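Local coordinates for protein putative fimbrial subunit (Corynebacterium diphtheriae, PDB 4HSQ) that probably forms the repeating shaft subunit of a SpaD-type adhesive pilus, its Cna-type domains joined end to end, here domains D2 and D3, at residues 143-152 and 199-210. Sequence-based numbering, arbitrary orientation.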
loop_
_atom_site.group_PDB
_atom_site.type_symbol
_atom_site.label_atom_id
_atom_site.label_comp_id
_atom_site.label_asym_id
_atom_site.label_seq_id
_atom_site.Cartn_x
_atom_site.Cartn_y
_atom_site.Cartn_z
ATOM N N VAL A 143 -2.179 -2.052 -9.465
ATOM C CA VAL A 143 -2.047 -3.036 -8.405
ATOM C C VAL A 143 -0.974 -2.579 -7.435
ATOM O O VAL A 143 0.052 -2.037 -7.846
ATOM C CB VAL A 143 -1.738 -4.454 -8.994
ATOM C CG1 VAL A 143 -1.852 -5.528 -7.928
ATOM C CG2 VAL A 143 -2.658 -4.795 -10.173
ATOM N N THR A 144 -1.203 -2.870 -6.154
ATOM C CA THR A 144 -0.280 -2.600 -5.037
ATOM C C THR A 144 -0.100 -3.903 -4.297
ATOM O O THR A 144 -1.097 -4.530 -3.933
ATOM C CB THR A 144 -0.877 -1.515 -4.124
ATOM O OG1 THR A 144 -1.101 -0.337 -4.909
ATOM C CG2 THR A 144 0.027 -1.197 -2.939
ATOM N N TYR A 145 1.146 -4.271 -3.987
ATOM C CA TYR A 145 1.418 -5.534 -3.303
ATOM C C TYR A 145 2.052 -5.347 -1.944
ATOM O O TYR A 145 3.036 -4.614 -1.804
ATOM C CB TYR A 145 2.376 -6.404 -4.124
ATOM C CG TYR A 145 1.880 -6.838 -5.478
ATOM C CD1 TYR A 145 1.279 -8.086 -5.658
ATOM C CD2 TYR A 145 2.016 -6.012 -6.589
ATOM C CE1 TYR A 145 0.885 -8.524 -6.932
ATOM C CE2 TYR A 145 1.641 -6.447 -7.868
ATOM C CZ TYR A 145 1.058 -7.694 -8.026
ATOM O OH TYR A 145 0.663 -8.097 -9.277
ATOM N N HIS A 146 1.527 -6.068 -0.961
ATOM C CA HIS A 146 2.062 -6.096 0.403
ATOM C C HIS A 146 2.103 -7.509 0.858
ATOM O O HIS A 146 1.224 -8.273 0.485
ATOM C CB HIS A 146 1.224 -5.254 1.389
ATOM C CG HIS A 146 1.350 -3.765 1.200
ATOM N ND1 HIS A 146 0.624 -3.101 0.232
ATOM C CD2 HIS A 146 2.096 -2.859 1.888
ATOM C CE1 HIS A 146 0.953 -1.824 0.347
ATOM N NE2 HIS A 146 1.839 -1.633 1.330
ATOM N N GLY A 147 3.035 -7.838 1.744
ATOM C CA GLY A 147 3.103 -9.193 2.277
ATOM C C GLY A 147 3.380 -9.177 3.754
ATOM O O GLY A 147 3.750 -8.142 4.320
ATOM N N LYS A 148 3.159 -10.305 4.391
ATOM C CA LYS A 148 3.468 -10.430 5.822
ATOM C C LYS A 148 4.888 -10.934 6.016
ATOM O O LYS A 148 5.375 -11.734 5.227
ATOM C CB LYS A 148 2.496 -11.391 6.488
ATOM C CG LYS A 148 1.082 -10.857 6.464
ATOM C CD LYS A 148 0.216 -11.627 7.466
ATOM C CE LYS A 148 -1.020 -12.195 6.834
ATOM N NZ LYS A 148 -1.715 -13.115 7.772
ATOM N N LEU A 149 5.542 -10.472 7.079
ATOM C CA LEU A 149 6.868 -10.912 7.415
ATOM C C LEU A 149 6.804 -11.605 8.775
ATOM O O LEU A 149 6.580 -10.948 9.786
ATOM C CB LEU A 149 7.897 -9.760 7.407
ATOM C CG LEU A 149 9.315 -10.162 7.881
ATOM C CD1 LEU A 149 9.926 -11.255 6.968
ATOM C CD2 LEU A 149 10.220 -8.955 7.969
ATOM N N LYS A 150 6.972 -12.934 8.777
ATOM C CA LYS A 150 6.954 -13.716 10.009
ATOM C C LYS A 150 8.386 -14.055 10.381
ATOM O O LYS A 150 9.141 -14.581 9.556
ATOM C CB LYS A 150 6.117 -14.999 9.800
ATOM C CG LYS A 150 6.093 -15.939 10.986
ATOM C CD LYS A 150 5.272 -17.192 10.666
ATOM C CE LYS A 150 5.324 -18.127 11.854
ATOM N NZ LYS A 150 4.327 -19.218 11.763
ATOM N N VAL A 151 8.757 -13.777 11.626
ATOM C CA VAL A 151 10.084 -14.086 12.122
ATOM C C VAL A 151 9.983 -15.229 13.125
ATOM O O VAL A 151 9.124 -15.187 13.993
ATOM C CB VAL A 151 10.758 -12.830 12.723
ATOM C CG1 VAL A 151 12.064 -13.175 13.434
ATOM C CG2 VAL A 151 11.006 -11.799 11.626
ATOM N N VAL A 152 10.823 -16.264 12.978
ATOM C CA VAL A 152 10.796 -17.372 13.941
ATOM C C VAL A 152 12.193 -17.444 14.577
ATOM O O VAL A 152 13.190 -17.543 13.873
ATOM C CB VAL A 152 10.258 -18.718 13.384
ATOM C CG1 VAL A 152 10.806 -19.029 12.010
ATOM C CG2 VAL A 152 10.470 -19.886 14.361
ATOM N N THR A 199 7.746 -16.663 17.663
ATOM C CA THR A 199 7.473 -15.866 16.458
ATOM C C THR A 199 6.778 -14.524 16.724
ATOM O O THR A 199 6.228 -14.268 17.790
ATOM C CB THR A 199 6.556 -16.664 15.449
ATOM O OG1 THR A 199 5.167 -16.550 15.801
ATOM C CG2 THR A 199 6.958 -18.120 15.251
ATOM N N PHE A 200 6.787 -13.684 15.700
ATOM C CA PHE A 200 5.967 -12.480 15.576
ATOM C C PHE A 200 5.734 -12.339 14.093
ATOM O O PHE A 200 6.529 -12.865 13.310
ATOM C CB PHE A 200 6.580 -11.198 16.196
ATOM C CG PHE A 200 7.866 -10.723 15.567
ATOM C CD1 PHE A 200 7.854 -9.995 14.384
ATOM C CD2 PHE A 200 9.086 -10.976 16.176
ATOM C CE1 PHE A 200 9.052 -9.546 13.811
ATOM C CE2 PHE A 200 10.281 -10.513 15.615
ATOM C CZ PHE A 200 10.263 -9.823 14.430
ATOM N N THR A 201 4.671 -11.638 13.708
ATOM C CA THR A 201 4.405 -11.386 12.298
ATOM C C THR A 201 4.167 -9.890 12.121
ATOM O O THR A 201 3.379 -9.294 12.864
ATOM C CB THR A 201 3.199 -12.232 11.810
ATOM O OG1 THR A 201 3.524 -13.614 11.938
ATOM C CG2 THR A 201 2.852 -11.955 10.358
ATOM N N ILE A 202 4.855 -9.289 11.151
ATOM C CA ILE A 202 4.636 -7.901 10.784
ATOM C C ILE A 202 3.651 -7.940 9.624
ATOM O O ILE A 202 3.997 -8.417 8.540
ATOM C CB ILE A 202 5.953 -7.142 10.420
ATOM C CG1 ILE A 202 7.025 -7.270 11.515
ATOM C CG2 ILE A 202 5.651 -5.656 10.062
ATOM C CD1 ILE A 202 8.396 -6.662 11.163
ATOM N N ASP A 203 2.419 -7.501 9.873
ATOM C CA ASP A 203 1.372 -7.373 8.865
ATOM C C ASP A 203 1.218 -5.850 8.575
ATOM O O ASP A 203 0.549 -5.130 9.329
ATOM C CB ASP A 203 0.065 -8.033 9.357
ATOM C CG ASP A 203 -1.073 -8.026 8.339
ATOM O OD1 ASP A 203 -0.936 -7.360 7.296
ATOM O OD2 ASP A 203 -2.078 -8.712 8.572
ATOM N N GLY A 204 1.943 -5.321 7.593
ATOM C CA GLY A 204 2.721 -6.013 6.573
ATOM C C GLY A 204 3.552 -4.991 5.852
ATOM O O GLY A 204 3.468 -3.795 6.157
ATOM N N LEU A 205 4.346 -5.440 4.879
ATOM C CA LEU A 205 5.286 -4.566 4.219
ATOM C C LEU A 205 5.064 -4.502 2.736
ATOM O O LEU A 205 4.634 -5.479 2.134
ATOM C CB LEU A 205 6.730 -5.053 4.488
ATOM C CG LEU A 205 7.134 -5.266 5.955
ATOM C CD1 LEU A 205 8.528 -5.911 6.042
ATOM C CD2 LEU A 205 7.070 -3.936 6.734
ATOM N N HIS A 206 5.430 -3.363 2.133
ATOM C CA HIS A 206 5.365 -3.186 0.681
ATOM C C HIS A 206 6.420 -4.077 0.040
ATOM O O HIS A 206 7.576 -4.113 0.498
ATOM C CB HIS A 206 5.653 -1.722 0.348
ATOM C CG HIS A 206 5.239 -1.291 -1.019
ATOM N ND1 HIS A 206 5.794 -1.850 -2.163
ATOM C CD2 HIS A 206 4.403 -0.296 -1.383
ATOM C CE1 HIS A 206 5.275 -1.179 -3.183
ATOM N NE2 HIS A 206 4.446 -0.225 -2.767
ATOM N N VAL A 207 6.033 -4.810 -0.999
ATOM C CA VAL A 207 7.014 -5.648 -1.725
ATOM C C VAL A 207 8.062 -4.744 -2.377
ATOM O O VAL A 207 7.769 -3.592 -2.745
ATOM C CB VAL A 207 6.383 -6.588 -2.775
ATOM C CG1 VAL A 207 5.266 -7.439 -2.150
ATOM C CG2 VAL A 207 5.882 -5.813 -4.022
ATOM N N THR A 208 9.277 -5.279 -2.556
ATOM C CA THR A 208 10.364 -4.475 -3.129
ATOM C C THR A 208 10.434 -4.479 -4.659
ATOM O O THR A 208 11.083 -3.600 -5.218
ATOM C CB THR A 208 11.710 -4.987 -2.593
ATOM O OG1 THR A 208 11.878 -6.364 -2.986
ATOM C CG2 THR A 208 11.804 -4.879 -1.076
ATOM N N ASP A 209 9.810 -5.447 -5.338
ATOM C CA ASP A 209 9.992 -5.623 -6.796
ATOM C C ASP A 209 8.900 -4.995 -7.663
ATOM O O ASP A 209 8.923 -5.124 -8.880
ATOM C CB ASP A 209 10.108 -7.142 -7.111
ATOM C CG ASP A 209 8.874 -7.930 -6.736
ATOM O OD1 ASP A 209 8.386 -7.763 -5.593
ATOM O OD2 ASP A 209 8.357 -8.662 -7.599
ATOM N N PHE A 210 7.913 -4.342 -7.041
ATOM C CA PHE A 210 6.801 -3.755 -7.777
ATOM C C PHE A 210 6.302 -2.601 -6.964
ATOM O O PHE A 210 6.005 -2.772 -5.773
ATOM C CB PHE A 210 5.728 -4.804 -7.991
ATOM C CG PHE A 210 4.700 -4.459 -9.030
ATOM C CD1 PHE A 210 3.591 -3.689 -8.701
ATOM C CD2 PHE A 210 4.802 -4.963 -10.329
ATOM C CE1 PHE A 210 2.622 -3.390 -9.656
ATOM C CE2 PHE A 210 3.818 -4.683 -11.277
ATOM C CZ PHE A 210 2.729 -3.905 -10.929
HETATM O O HOH W 1 3.224 -2.754 -5.224
#
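With CG anti to the carbonyl carbon in Tyr145 (chi1 -62°) and anti to the backbone N in Phe210 (chi1 -165°), the two rings converge beyond the end of the strand pairing, and the CD2-CE2 edge of Tyr145 points at the face of Phe210; Tyr145 CE2 lies 3.5 Å from Phe210 CD1. This T-shaped stack is backed by a water that accepts from Tyr145 N and donates to Phe210 O. Arg248 adds a cation-pi contact to the tyrosine.

The next pair is His146 and His206, where the edge of His206 is turned toward the face of His146, centroids 5.1 Å apart. His206 ND1 donates forward to Val207 O of the next residue, 2.7 Å away in the imidazole plane and on a carbonyl lone pair, which fixes the ring flip; its NE2 is hydrogen-bonded to Asp12 OD1, while His146 NE2 bonds to Gln15 O.

Between Gly147 and Val151 the antiparallel backbones exchange paired hydrogen bonds, Leu205 N to Gly147 O at 2.8 Å among them, but an extra residue between Ile202 and Leu205 makes a beta bulge at Asp203-Gly204, where the peptide before Gly204 is cis. One face carries Leu149, Ile202 and Leu205, then Val151 with its CB 3.8 Å from the Phe200 ring centroid, a CH-pi contact over the face; Leu225 and Phe223 of strand 222-229 pack against this face. On the other, Lys150 runs extended, its CG 3.6 Å from Thr201 OG1 and its NZ on Glu258 O.

The contact therefore splits by chemistry: an apolar face inside the prealbumin-like domain, and a histidine pair whose outward nitrogens are tied to Asp12 and Gln15, linking this sheet to the preceding domain.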